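Local coordinates for protein TSC1 N-terminal domain (Chaetomium thermophilum, PDB 7A0M) that probably binds lysosomal phosphoinositides as the N-terminal part of TSC1, helping the TSC complex reach the lysosome and regulate mTORC1, at residues G332-N337 and T389-I394; R147-W152 and D175-F180; Q237-T242 and D307-D312; A211-G216 and V253-F258. All blocks are in the same frame, centred on the assembly; numbering follows the deposited sequence.

Interaction 1: residues G332-N337 and T389-I394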
loop_
_atom_site.group_PDB
_atom_site.type_symbol
_atom_site.label_atom_id
_atom_site.label_comp_id
_atom_site.label_asym_id
_atom_site.label_seq_id
_atom_site.Cartn_x
_atom_site.Cartn_y
_atom_site.Cartn_z
ATOM N N GLY B 332 -10.905 1.925 3.444
ATOM C CA GLY B 332 -11.385 0.562 3.296
ATOM C C GLY B 332 -12.757 0.469 2.660
ATOM O O GLY B 332 -13.047 -0.496 1.946
ATOM N N LEU B 333 -13.616 1.460 2.903
ATOM C CA LEU B 333 -14.993 1.419 2.426
ATOM C C LEU B 333 -15.160 2.079 1.060
ATOM O O LEU B 333 -15.810 1.516 0.175
ATOM C CB LEU B 333 -15.923 2.076 3.452
ATOM C CG LEU B 333 -16.005 1.357 4.800
ATOM C CD1 LEU B 333 -17.007 2.033 5.725
ATOM C CD2 LEU B 333 -16.359 -0.106 4.595
ATOM N N TYR B 334 -14.597 3.272 0.877
ATOM C CA TYR B 334 -14.725 4.021 -0.376
ATOM C C TYR B 334 -13.366 4.582 -0.768
ATOM O O TYR B 334 -13.132 5.795 -0.712
ATOM C CB TYR B 334 -15.770 5.131 -0.243
ATOM C CG TYR B 334 -17.178 4.614 -0.059
ATOM C CD1 TYR B 334 -17.684 4.354 1.208
ATOM C CD2 TYR B 334 -18.000 4.380 -1.153
ATOM C CE1 TYR B 334 -18.968 3.877 1.380
ATOM C CE2 TYR B 334 -19.286 3.903 -0.991
ATOM C CZ TYR B 334 -19.764 3.654 0.277
ATOM O OH TYR B 334 -21.046 3.179 0.443
ATOM N N PRO B 335 -12.435 3.713 -1.176
ATOM C CA PRO B 335 -11.084 4.200 -1.515
ATOM C C PRO B 335 -11.048 5.127 -2.715
ATOM O O PRO B 335 -10.368 6.160 -2.671
ATOM C CB PRO B 335 -10.310 2.902 -1.784
ATOM C CG PRO B 335 -11.362 1.928 -2.202
ATOM C CD PRO B 335 -12.564 2.260 -1.371
ATOM N N ILE B 336 -11.759 4.788 -3.792
ATOM C CA ILE B 336 -11.684 5.585 -5.014
ATOM C C ILE B 336 -12.243 6.983 -4.777
ATOM O O ILE B 336 -11.680 7.980 -5.247
ATOM C CB ILE B 336 -12.411 4.866 -6.165
ATOM C CG1 ILE B 336 -11.816 3.473 -6.374
ATOM C CG2 ILE B 336 -12.318 5.681 -7.446
ATOM C CD1 ILE B 336 -12.530 2.655 -7.424
ATOM N N ASN B 337 -13.355 7.081 -4.047
ATOM C CA ASN B 337 -13.894 8.392 -3.704
ATOM C C ASN B 337 -13.006 9.122 -2.702
ATOM O O ASN B 337 -12.907 10.353 -2.748
ATOM C CB ASN B 337 -15.315 8.255 -3.158
ATOM C CG ASN B 337 -16.334 7.995 -4.250
ATOM O OD1 ASN B 337 -16.961 8.922 -4.761
ATOM N ND2 ASN B 337 -16.501 6.730 -4.614
ATOM N N THR B 389 -19.402 3.644 -9.869
ATOM C CA THR B 389 -19.931 2.345 -9.467
ATOM C C THR B 389 -19.519 1.952 -8.053
ATOM O O THR B 389 -20.192 1.117 -7.441
ATOM C CB THR B 389 -19.490 1.262 -10.452
ATOM O OG1 THR B 389 -18.065 1.298 -10.602
ATOM C CG2 THR B 389 -20.147 1.476 -11.808
ATOM N N GLU B 390 -18.435 2.525 -7.523
ATOM C CA GLU B 390 -18.098 2.292 -6.122
ATOM C C GLU B 390 -19.226 2.753 -5.208
ATOM O O GLU B 390 -19.522 2.107 -4.195
ATOM C CB GLU B 390 -16.792 3.000 -5.767
ATOM C CG GLU B 390 -16.410 2.881 -4.301
ATOM C CD GLU B 390 -15.099 3.566 -3.986
ATOM O OE1 GLU B 390 -14.046 2.907 -4.102
ATOM O OE2 GLU B 390 -15.117 4.765 -3.635
ATOM N N LYS B 391 -19.869 3.867 -5.553
ATOM C CA LYS B 391 -21.017 4.342 -4.792
ATOM C C LYS B 391 -22.301 3.630 -5.201
ATOM O O LYS B 391 -23.221 3.503 -4.386
ATOM C CB LYS B 391 -21.170 5.854 -4.970
ATOM C CG LYS B 391 -20.008 6.661 -4.413
ATOM C CD LYS B 391 -20.177 8.146 -4.693
ATOM C CE LYS B 391 -20.160 8.428 -6.188
ATOM N NZ LYS B 391 -20.207 9.887 -6.481
ATOM N N THR B 392 -22.378 3.158 -6.446
ATOM C CA THR B 392 -23.608 2.605 -6.998
ATOM C C THR B 392 -23.734 1.102 -6.765
ATOM O O THR B 392 -24.831 0.613 -6.469
ATOM C CB THR B 392 -23.682 2.918 -8.500
ATOM O OG1 THR B 392 -24.121 4.270 -8.687
ATOM C CG2 THR B 392 -24.640 1.976 -9.220
ATOM N N ASN B 393 -22.633 0.359 -6.857
ATOM C CA ASN B 393 -22.676 -1.090 -6.692
ATOM C C ASN B 393 -22.664 -1.435 -5.207
ATOM O O ASN B 393 -21.735 -1.057 -4.485
ATOM C CB ASN B 393 -21.499 -1.744 -7.413
ATOM C CG ASN B 393 -21.669 -3.245 -7.574
ATOM O OD1 ASN B 393 -22.198 -3.924 -6.694
ATOM N ND2 ASN B 393 -21.218 -3.769 -8.707
ATOM N N ILE B 394 -23.694 -2.150 -4.755
ATOM C CA ILE B 394 -23.877 -2.468 -3.343
ATOM C C ILE B 394 -23.660 -3.942 -3.038
ATOM O O ILE B 394 -23.889 -4.364 -1.894
ATOM C CB ILE B 394 -25.264 -2.014 -2.846
ATOM C CG1 ILE B 394 -26.360 -2.422 -3.837
ATOM C CG2 ILE B 394 -25.284 -0.507 -2.626
ATOM C CD1 ILE B 394 -26.931 -3.808 -3.610
#
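The carboxylate of E390 plugs into the start of helix 335-343, gripped by the backbone N-H groups of I336 and N337 and by the side-chain amide of N337. I336 N reaches OE1 of E390 at 3.0 Å, on the syn lone pair. OE2 of E390 takes two donors from the same face of the carboxylate: N337 N at 2.9 Å on the syn side, and N337 ND2 at 2.6 Å on the anti side. The second of these bonds is nearly straight, with an N-H...O angle of 173° and OE2 of E390 in the plane of the N337 amide. E390 gets there with CG anti to its backbone N (chi1 176°) and an extended chain. An acid from helix 389-392 thus meets the start of helix 335-343, whose N-cap residue is Y334 and whose first-turn N-H groups and helix dipole would probably stabilise the negative charge. An alanine in place of E390 would probably leave the N-H groups of I336 and N337 without these acceptors and the N337 amide freer to turn. Packing is close on this buried side: CD of P335 lies 3.2 Å from OE1 of E390, and CD2 of Y334 lies 3.8 Å from CG of E390, while N381 gives OE1 a further donor. Y334 itself is tied at its hydroxyl to P260 O. On the more exposed side the contact is non-bonded: the chain of K391, bent at chi3, crosses N337 at about a right angle, and its aliphatic CD comes 3.3 Å from OD1 of N337.

Interaction 2: residues R147-W152 and D175-F180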
loop_
_atom_site.group_PDB
_atom_site.type_symbol
_atom_site.label_atom_id
_atom_site.label_comp_id
_atom_site.label_asym_id
_atom_site.label_seq_id
_atom_site.Cartn_x
_atom_site.Cartn_y
_atom_site.Cartn_z
ATOM N N ARG B 147 -34.875 7.551 32.679
ATOM C CA ARG B 147 -34.645 7.430 34.114
ATOM C C ARG B 147 -33.262 6.861 34.401
ATOM O O ARG B 147 -32.547 7.356 35.279
ATOM C CB ARG B 147 -35.732 6.560 34.742
ATOM C CG ARG B 147 -36.986 7.328 35.118
ATOM C CD ARG B 147 -36.823 7.977 36.478
ATOM N NE ARG B 147 -37.304 7.107 37.548
ATOM C CZ ARG B 147 -36.817 7.099 38.783
ATOM N NH1 ARG B 147 -35.817 7.904 39.109
ATOM N NH2 ARG B 147 -37.323 6.276 39.691
ATOM N N LEU B 148 -32.865 5.826 33.660
ATOM C CA LEU B 148 -31.530 5.263 33.829
ATOM C C LEU B 148 -30.452 6.239 33.377
ATOM O O LEU B 148 -29.404 6.356 34.023
ATOM C CB LEU B 148 -31.423 3.954 33.048
ATOM C CG LEU B 148 -32.314 2.793 33.487
ATOM C CD1 LEU B 148 -32.051 1.581 32.616
ATOM C CD2 LEU B 148 -32.064 2.461 34.951
ATOM N N LEU B 149 -30.689 6.940 32.265
ATOM C CA LEU B 149 -29.690 7.860 31.729
ATOM C C LEU B 149 -29.410 9.003 32.696
ATOM O O LEU B 149 -28.249 9.298 33.001
ATOM C CB LEU B 149 -30.145 8.406 30.378
ATOM C CG LEU B 149 -29.937 7.474 29.188
ATOM C CD1 LEU B 149 -30.631 8.020 27.956
ATOM C CD2 LEU B 149 -28.456 7.285 28.931
ATOM N N VAL B 150 -30.463 9.665 33.180
ATOM C CA VAL B 150 -30.277 10.806 34.076
ATOM C C VAL B 150 -29.467 10.402 35.303
ATOM O O VAL B 150 -28.554 11.120 35.728
ATOM C CB VAL B 150 -31.643 11.403 34.467
ATOM C CG1 VAL B 150 -31.558 12.106 35.819
ATOM C CG2 VAL B 150 -32.123 12.372 33.401
ATOM N N ARG B 151 -29.770 9.247 35.880
ATOM C CA ARG B 151 -28.994 8.777 37.022
ATOM C C ARG B 151 -27.575 8.365 36.635
ATOM O O ARG B 151 -26.652 8.469 37.453
ATOM C CB ARG B 151 -29.764 7.655 37.699
ATOM C CG ARG B 151 -31.130 8.180 38.075
ATOM C CD ARG B 151 -31.372 8.121 39.548
ATOM N NE ARG B 151 -32.736 8.521 39.858
ATOM C CZ ARG B 151 -33.131 9.791 39.845
ATOM N NH1 ARG B 151 -32.262 10.747 39.542
ATOM N NH2 ARG B 151 -34.374 10.113 40.160
ATOM N N TRP B 152 -27.388 7.867 35.415
ATOM C CA TRP B 152 -26.055 7.486 34.977
ATOM C C TRP B 152 -25.174 8.696 34.691
ATOM O O TRP B 152 -23.946 8.577 34.755
ATOM C CB TRP B 152 -26.150 6.598 33.736
ATOM C CG TRP B 152 -24.858 5.961 33.362
ATOM C CD1 TRP B 152 -24.357 4.788 33.837
ATOM C CD2 TRP B 152 -23.899 6.459 32.423
ATOM N NE1 TRP B 152 -23.141 4.524 33.258
ATOM C CE2 TRP B 152 -22.837 5.536 32.385
ATOM C CE3 TRP B 152 -23.835 7.597 31.612
ATOM C CZ2 TRP B 152 -21.724 5.712 31.567
ATOM C CZ3 TRP B 152 -22.729 7.772 30.803
ATOM C CH2 TRP B 152 -21.688 6.835 30.786
ATOM N N ASP B 175 -25.612 -2.115 33.272
ATOM C CA ASP B 175 -26.191 -3.356 32.765
ATOM C C ASP B 175 -27.646 -3.165 32.355
ATOM O O ASP B 175 -28.102 -3.758 31.371
ATOM C CB ASP B 175 -26.076 -4.463 33.815
ATOM C CG ASP B 175 -24.638 -4.853 34.096
ATOM O OD1 ASP B 175 -23.727 -4.256 33.485
ATOM O OD2 ASP B 175 -24.417 -5.757 34.929
ATOM N N ALA B 176 -28.393 -2.341 33.095
ATOM C CA ALA B 176 -29.780 -2.083 32.724
ATOM C C ALA B 176 -29.866 -1.262 31.444
ATOM O O ALA B 176 -30.680 -1.560 30.564
ATOM C CB ALA B 176 -30.513 -1.382 33.867
ATOM N N LEU B 177 -29.031 -0.226 31.318
ATOM C CA LEU B 177 -29.011 0.560 30.088
ATOM C C LEU B 177 -28.634 -0.303 28.892
ATOM O O LEU B 177 -29.226 -0.176 27.814
ATOM C CB LEU B 177 -28.043 1.736 30.224
ATOM C CG LEU B 177 -28.561 2.996 30.918
ATOM C CD1 LEU B 177 -27.408 3.906 31.306
ATOM C CD2 LEU B 177 -29.532 3.726 30.006
ATOM N N LEU B 178 -27.644 -1.182 29.061
ATOM C CA LEU B 178 -27.264 -2.081 27.978
ATOM C C LEU B 178 -28.359 -3.104 27.699
ATOM O O LEU B 178 -28.598 -3.466 26.541
ATOM C CB LEU B 178 -25.946 -2.775 28.315
ATOM C CG LEU B 178 -24.701 -1.888 28.230
ATOM C CD1 LEU B 178 -23.436 -2.706 28.440
ATOM C CD2 LEU B 178 -24.654 -1.149 26.902
ATOM N N ALA B 179 -29.035 -3.583 28.746
ATOM C CA ALA B 179 -30.128 -4.532 28.552
ATOM C C ALA B 179 -31.303 -3.875 27.839
ATOM O O ALA B 179 -31.871 -4.448 26.902
ATOM C CB ALA B 179 -30.567 -5.114 29.895
ATOM N N PHE B 180 -31.687 -2.674 28.276
ATOM C CA PHE B 180 -32.738 -1.937 27.580
ATOM C C PHE B 180 -32.303 -1.564 26.168
ATOM O O PHE B 180 -33.118 -1.566 25.238
ATOM C CB PHE B 180 -33.122 -0.688 28.372
ATOM C CG PHE B 180 -34.108 -0.948 29.475
ATOM C CD1 PHE B 180 -35.463 -1.022 29.206
ATOM C CD2 PHE B 180 -33.679 -1.112 30.780
ATOM C CE1 PHE B 180 -36.370 -1.259 30.220
ATOM C CE2 PHE B 180 -34.580 -1.348 31.795
ATOM C CZ PHE B 180 -35.925 -1.424 31.516
#
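L148 and L177 face each other where helices 142-153 and 168-183 pack, their CA atoms 6.5 Å apart. The two short segments run roughly antiparallel, at 146° between their directions, with the axes 10.0 Å apart. The side chain of L177 can be followed outward into the opposite helix. Its CB projects toward that helix, and chi1 (-83°) sets CG beside the backbone N, where CG meets CB of L148 at 3.7 Å. The chain then forks. CD2 lies 3.6 Å from CB of L148 and also touches CG and CD2 of L149, which crosses L177 at about a right angle. CD1 takes the other direction, to W152, sitting 3.8 Å from its CB and almost as near to CG at the root of the indole. L177 is thereby enclosed by three residues from little more than one turn of helix 142-153. L148 answers with its own tip: CD1 is 3.6 Å from CB of A176 and equally close to CD2 of F180, whose ring it approaches obliquely. The meeting is wholly apolar. Other helices close around the pair: W96 and L100 of helix 89-105 lie against L148, T121 and L125 of helix 113-125 against F180, F188 of helix 185-196 against L177, and L208 of helix 199-214 against L149 and W152, within an all-helical stack.

Interaction 3: residues Q237-T242 and D307-D312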
loop_
_atom_site.group_PDB
_atom_site.type_symbol
_atom_site.label_atom_id
_atom_site.label_comp_id
_atom_site.label_asym_id
_atom_site.label_seq_id
_atom_site.Cartn_x
_atom_site.Cartn_y
_atom_site.Cartn_z
ATOM N N GLN B 237 -17.360 18.215 13.485
ATOM C CA GLN B 237 -17.144 19.407 12.674
ATOM C C GLN B 237 -16.987 20.678 13.497
ATOM O O GLN B 237 -16.344 21.626 13.033
ATOM C CB GLN B 237 -18.302 19.607 11.691
ATOM C CG GLN B 237 -18.381 18.588 10.571
ATOM C CD GLN B 237 -19.526 18.880 9.623
ATOM O OE1 GLN B 237 -20.363 18.021 9.353
ATOM N NE2 GLN B 237 -19.567 20.103 9.106
ATOM N N LYS B 238 -17.556 20.727 14.699
ATOM C CA LYS B 238 -17.662 21.985 15.431
ATOM C C LYS B 238 -16.950 21.989 16.772
ATOM O O LYS B 238 -16.344 23.002 17.130
ATOM C CB LYS B 238 -19.140 22.341 15.654
ATOM C CG LYS B 238 -19.940 22.529 14.377
ATOM C CD LYS B 238 -21.413 22.728 14.687
ATOM C CE LYS B 238 -22.233 22.880 13.418
ATOM N NZ LYS B 238 -23.609 23.368 13.711
ATOM N N ASP B 239 -17.015 20.899 17.535
ATOM C CA ASP B 239 -16.395 20.886 18.853
ATOM C C ASP B 239 -14.892 21.122 18.744
ATOM O O ASP B 239 -14.244 20.730 17.770
ATOM C CB ASP B 239 -16.673 19.564 19.568
ATOM C CG ASP B 239 -18.099 19.470 20.078
ATOM O OD1 ASP B 239 -18.725 20.529 20.292
ATOM O OD2 ASP B 239 -18.591 18.340 20.277
ATOM N N GLU B 240 -14.339 21.770 19.767
ATOM C CA GLU B 240 -12.952 22.203 19.748
ATOM C C GLU B 240 -12.092 21.511 20.794
ATOM O O GLU B 240 -10.892 21.797 20.874
ATOM C CB GLU B 240 -12.880 23.725 19.939
ATOM C CG GLU B 240 -13.665 24.499 18.890
ATOM C CD GLU B 240 -13.656 25.995 19.127
ATOM O OE1 GLU B 240 -13.097 26.435 20.153
ATOM O OE2 GLU B 240 -14.216 26.731 18.287
ATOM N N SER B 241 -12.663 20.613 21.592
ATOM C CA SER B 241 -11.896 19.819 22.539
ATOM C C SER B 241 -11.338 18.588 21.834
ATOM O O SER B 241 -12.089 17.831 21.210
ATOM C CB SER B 241 -12.762 19.402 23.729
ATOM O OG SER B 241 -12.081 18.471 24.553
ATOM N N THR B 242 -10.019 18.402 21.924
ATOM C CA THR B 242 -9.395 17.226 21.325
ATOM C C THR B 242 -9.974 15.941 21.906
ATOM O O THR B 242 -10.143 14.947 21.191
ATOM C CB THR B 242 -7.881 17.271 21.531
ATOM O OG1 THR B 242 -7.381 18.553 21.132
ATOM C CG2 THR B 242 -7.197 16.190 20.705
ATOM N N ASP B 307 -24.259 23.429 20.912
ATOM C CA ASP B 307 -23.518 23.839 22.102
ATOM C C ASP B 307 -22.142 23.198 22.014
ATOM O O ASP B 307 -21.971 22.018 22.328
ATOM C CB ASP B 307 -24.262 23.417 23.365
ATOM C CG ASP B 307 -23.749 24.113 24.608
ATOM O OD1 ASP B 307 -23.007 25.105 24.465
ATOM O OD2 ASP B 307 -24.091 23.673 25.727
ATOM N N LYS B 308 -21.157 23.980 21.581
ATOM C CA LYS B 308 -19.816 23.457 21.368
ATOM C C LYS B 308 -19.125 23.168 22.692
ATOM O O LYS B 308 -19.297 23.893 23.675
ATOM C CB LYS B 308 -18.977 24.447 20.563
ATOM C CG LYS B 308 -19.483 24.718 19.157
ATOM C CD LYS B 308 -18.438 25.477 18.349
ATOM C CE LYS B 308 -17.865 26.647 19.139
ATOM N NZ LYS B 308 -16.793 27.360 18.389
ATOM N N VAL B 309 -18.325 22.107 22.708
ATOM C CA VAL B 309 -17.371 21.878 23.784
ATOM C C VAL B 309 -16.071 22.563 23.385
ATOM O O VAL B 309 -15.481 22.240 22.348
ATOM C CB VAL B 309 -17.155 20.378 24.037
ATOM C CG1 VAL B 309 -16.136 20.171 25.149
ATOM C CG2 VAL B 309 -18.472 19.703 24.378
ATOM N N LEU B 310 -15.624 23.507 24.205
ATOM C CA LEU B 310 -14.443 24.286 23.879
ATOM C C LEU B 310 -13.181 23.492 24.199
ATOM O O LEU B 310 -13.221 22.426 24.821
ATOM C CB LEU B 310 -14.455 25.617 24.628
ATOM C CG LEU B 310 -15.751 26.423 24.501
ATOM C CD1 LEU B 310 -15.676 27.704 25.317
ATOM C CD2 LEU B 310 -16.068 26.721 23.040
ATOM N N LEU B 311 -12.043 24.024 23.761
ATOM C CA LEU B 311 -10.769 23.377 24.037
ATOM C C LEU B 311 -10.494 23.409 25.534
ATOM O O LEU B 311 -10.593 24.462 26.173
ATOM C CB LEU B 311 -9.643 24.071 23.274
ATOM C CG LEU B 311 -8.246 23.453 23.386
ATOM C CD1 LEU B 311 -8.088 22.279 22.431
ATOM C CD2 LEU B 311 -7.170 24.500 23.137
ATOM N N ASP B 312 -10.157 22.250 26.093
ATOM C CA ASP B 312 -9.801 22.141 27.500
ATOM C C ASP B 312 -8.285 22.231 27.631
ATOM O O ASP B 312 -7.576 21.256 27.355
ATOM C CB ASP B 312 -10.324 20.832 28.095
ATOM C CG ASP B 312 -10.139 20.757 29.601
ATOM O OD1 ASP B 312 -9.718 21.764 30.207
ATOM O OD2 ASP B 312 -10.420 19.686 30.179
#
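The backbones of K238-T242 and D307-L311 run side by side, their end-to-end directions 35° apart, and E240 N donates to V309 O at 2.9 Å. S241 N adds a weak bond to the same oxygen. In the other direction, OD1 of D239 accepts from V309 N at 2.9 Å, the donor standing above the carboxylate plane, while R202 and S235 bind the same carboxylate. Further out, NZ of K308 forms a salt bridge with OE2 of E240 at 2.7 Å. CD of the lysine passes 3.5 Å from K238 O, and the bend at chi3 (-47°) then turns CE toward the glutamate. An alanine in place of K308 would probably leave the E240 carboxylate without this charged mate and freer to turn. CB of S241 packs 3.7 Å from CG1 of V309, while its hydroxyl is held by D316. Beyond it, CD1 of L311 lies 3.2 Å from E240 O. The arrangement is a loop-on-loop contact in an all-helical domain: the long connection between helices 267-278 and 323-333 lies along the one from helix 228-238 to helix 242-255, held by two N-H groups sharing one carbonyl, a side-chain-to-backbone bond and a salt bridge.

Interaction 4: residues A211-G216 and V253-F258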
loop_
_atom_site.group_PDB
_atom_site.type_symbol
_atom_site.label_atom_id
_atom_site.label_comp_id
_atom_site.label_asym_id
_atom_site.label_seq_id
_atom_site.Cartn_x
_atom_site.Cartn_y
_atom_site.Cartn_z
ATOM N N ALA B 211 -19.535 2.050 24.684
ATOM C CA ALA B 211 -19.844 0.849 25.454
ATOM C C ALA B 211 -21.058 0.128 24.882
ATOM O O ALA B 211 -21.119 -1.106 24.894
ATOM C CB ALA B 211 -20.072 1.209 26.921
ATOM N N PHE B 212 -22.039 0.885 24.383
ATOM C CA PHE B 212 -23.227 0.274 23.796
ATOM C C PHE B 212 -22.880 -0.510 22.535
ATOM O O PHE B 212 -23.245 -1.684 22.404
ATOM C CB PHE B 212 -24.269 1.347 23.489
ATOM C CG PHE B 212 -25.520 0.812 22.852
ATOM C CD1 PHE B 212 -26.303 -0.122 23.510
ATOM C CD2 PHE B 212 -25.914 1.247 21.599
ATOM C CE1 PHE B 212 -27.455 -0.615 22.925
ATOM C CE2 PHE B 212 -27.066 0.759 21.009
ATOM C CZ PHE B 212 -27.837 -0.172 21.673
ATOM N N VAL B 213 -22.178 0.127 21.594
ATOM C CA VAL B 213 -21.784 -0.557 20.365
ATOM C C VAL B 213 -20.876 -1.741 20.671
ATOM O O VAL B 213 -20.932 -2.772 19.988
ATOM C CB VAL B 213 -21.116 0.438 19.396
ATOM C CG1 VAL B 213 -20.694 -0.258 18.111
ATOM C CG2 VAL B 213 -22.059 1.593 19.092
ATOM N N ASN B 214 -20.042 -1.626 21.707
ATOM C CA ASN B 214 -19.129 -2.714 22.042
ATOM C C ASN B 214 -19.871 -3.909 22.628
ATOM O O ASN B 214 -19.396 -5.045 22.522
ATOM C CB ASN B 214 -18.053 -2.223 23.007
ATOM C CG ASN B 214 -16.863 -3.159 23.076
ATOM O OD1 ASN B 214 -16.000 -3.150 22.196
ATOM N ND2 ASN B 214 -16.808 -3.973 24.124
ATOM N N SER B 215 -21.030 -3.677 23.250
ATOM C CA SER B 215 -21.826 -4.763 23.813
ATOM C C SER B 215 -22.492 -5.620 22.744
ATOM O O SER B 215 -23.178 -6.589 23.091
ATOM C CB SER B 215 -22.888 -4.199 24.760
ATOM O OG SER B 215 -23.827 -3.404 24.059
ATOM N N GLY B 216 -22.306 -5.289 21.468
ATOM C CA GLY B 216 -22.869 -6.043 20.375
ATOM C C GLY B 216 -24.386 -6.070 20.342
ATOM O O GLY B 216 -25.003 -7.138 20.402
ATOM N N VAL B 253 -16.026 5.466 13.961
ATOM C CA VAL B 253 -15.269 4.357 13.382
ATOM C C VAL B 253 -15.922 3.021 13.720
ATOM O O VAL B 253 -15.926 2.091 12.904
ATOM C CB VAL B 253 -13.801 4.415 13.849
ATOM C CG1 VAL B 253 -13.054 3.152 13.448
ATOM C CG2 VAL B 253 -13.111 5.639 13.267
HETATM N N MSE B 254 -16.494 2.906 14.915
HETATM C CA MSE B 254 -17.147 1.667 15.324
HETATM C C MSE B 254 -18.484 1.464 14.616
HETATM O O MSE B 254 -18.944 0.337 14.443
HETATM C CB MSE B 254 -17.362 1.647 16.842
HETATM C CG MSE B 254 -16.081 1.650 17.665
HETATM SE SE MSE B 254 -16.409 1.722 19.592
HETATM C CE MSE B 254 -17.131 -0.070 19.847
ATOM N N LEU B 255 -19.109 2.567 14.199
ATOM C CA LEU B 255 -20.467 2.493 13.671
ATOM C C LEU B 255 -20.488 2.184 12.179
ATOM O O LEU B 255 -21.364 1.448 11.709
ATOM C CB LEU B 255 -21.202 3.802 13.948
ATOM C CG LEU B 255 -21.710 4.045 15.369
ATOM C CD1 LEU B 255 -22.038 5.515 15.557
ATOM C CD2 LEU B 255 -22.928 3.187 15.645
ATOM N N LEU B 256 -19.540 2.743 11.427
ATOM C CA LEU B 256 -19.571 2.622 9.971
ATOM C C LEU B 256 -19.621 1.185 9.451
ATOM O O LEU B 256 -20.357 0.945 8.478
ATOM C CB LEU B 256 -18.373 3.370 9.371
ATOM C CG LEU B 256 -18.386 4.890 9.545
ATOM C CD1 LEU B 256 -17.150 5.509 8.915
ATOM C CD2 LEU B 256 -19.654 5.488 8.952
ATOM N N PRO B 257 -18.897 0.206 10.011
ATOM C CA PRO B 257 -18.997 -1.163 9.473
ATOM C C PRO B 257 -20.381 -1.789 9.590
ATOM O O PRO B 257 -20.607 -2.848 8.990
ATOM C CB PRO B 257 -17.967 -1.945 10.300
ATOM C CG PRO B 257 -17.007 -0.918 10.770
ATOM C CD PRO B 257 -17.826 0.306 11.020
ATOM N N PHE B 258 -21.307 -1.182 10.332
ATOM C CA PHE B 258 -22.654 -1.720 10.461
ATOM C C PHE B 258 -23.626 -1.176 9.419
ATOM O O PHE B 258 -24.731 -1.713 9.289
ATOM C CB PHE B 258 -23.202 -1.442 11.866
ATOM C CG PHE B 258 -22.571 -2.283 12.938
ATOM C CD1 PHE B 258 -21.419 -1.863 13.584
ATOM C CD2 PHE B 258 -23.128 -3.500 13.297
ATOM C CE1 PHE B 258 -20.837 -2.640 14.570
ATOM C CE2 PHE B 258 -22.553 -4.280 14.282
ATOM C CZ PHE B 258 -21.406 -3.850 14.921
#
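V213, near the end of helix 199-214, is met in turn by M254, L255 and F258 from the end of helix 242-255 and the 3-10 turn after it. M254, present as selenomethionine, comes first. Its CB lies 4.0 Å from CG1 of V213, and the rest of the chain runs past the valine in the opposite direction. A bend at chi3 (70°) carries CE to the helix backbone, 3.8 Å from N214 N, with CB of V213 and CB of N214 also in contact. The methyl thus rests in the angle between two successive residues rather than against a single side chain. L255 follows, more buried and turned to another branch of the valine: its CD2 meets CG2 of V213 at 3.9 Å, the two side chains crossing at about a right angle. I223 touches L255 as well. F258 completes the set from the 3-10 turn, where F258 N bonds to L255 O. Its CE1 is 4.3 Å from CG1 of V213, a more distant approach and oblique to the ring, and A402 of helix 402-410 packs against the same phenylalanine. V213 therefore sits among three apolar partners, while N214 lies at the exposed margin. Since hydrocarbon groups do nearly all the touching, the two helix ends are joined here by van der Waals contact and the burial of apolar surface, without directional bonds between them.

Interactions 1 and 2 are buried, yet their chemistry is opposite: a carboxylate satisfied by a helix start in the first, leucines between antiparallel helices in the second. Interactions 3 and 4 are partly buried. The former relies on backbone bonds and a salt bridge at its more exposed side, the latter on apolar contact. Interactions 2 and 4 touch, L178 of helix 168-183 packing on F212 of helix 199-214; interaction 4 in turn meets interaction 1 where L256 lies against L333. Interaction 3 stands apart, about 13 Å from interaction 4 between nearest atoms, although the two use opposite ends of helix 242-255 and its approach. Polar bonds serve interactions 1 and 3, apolar side chains the helix packing of 2 and 4.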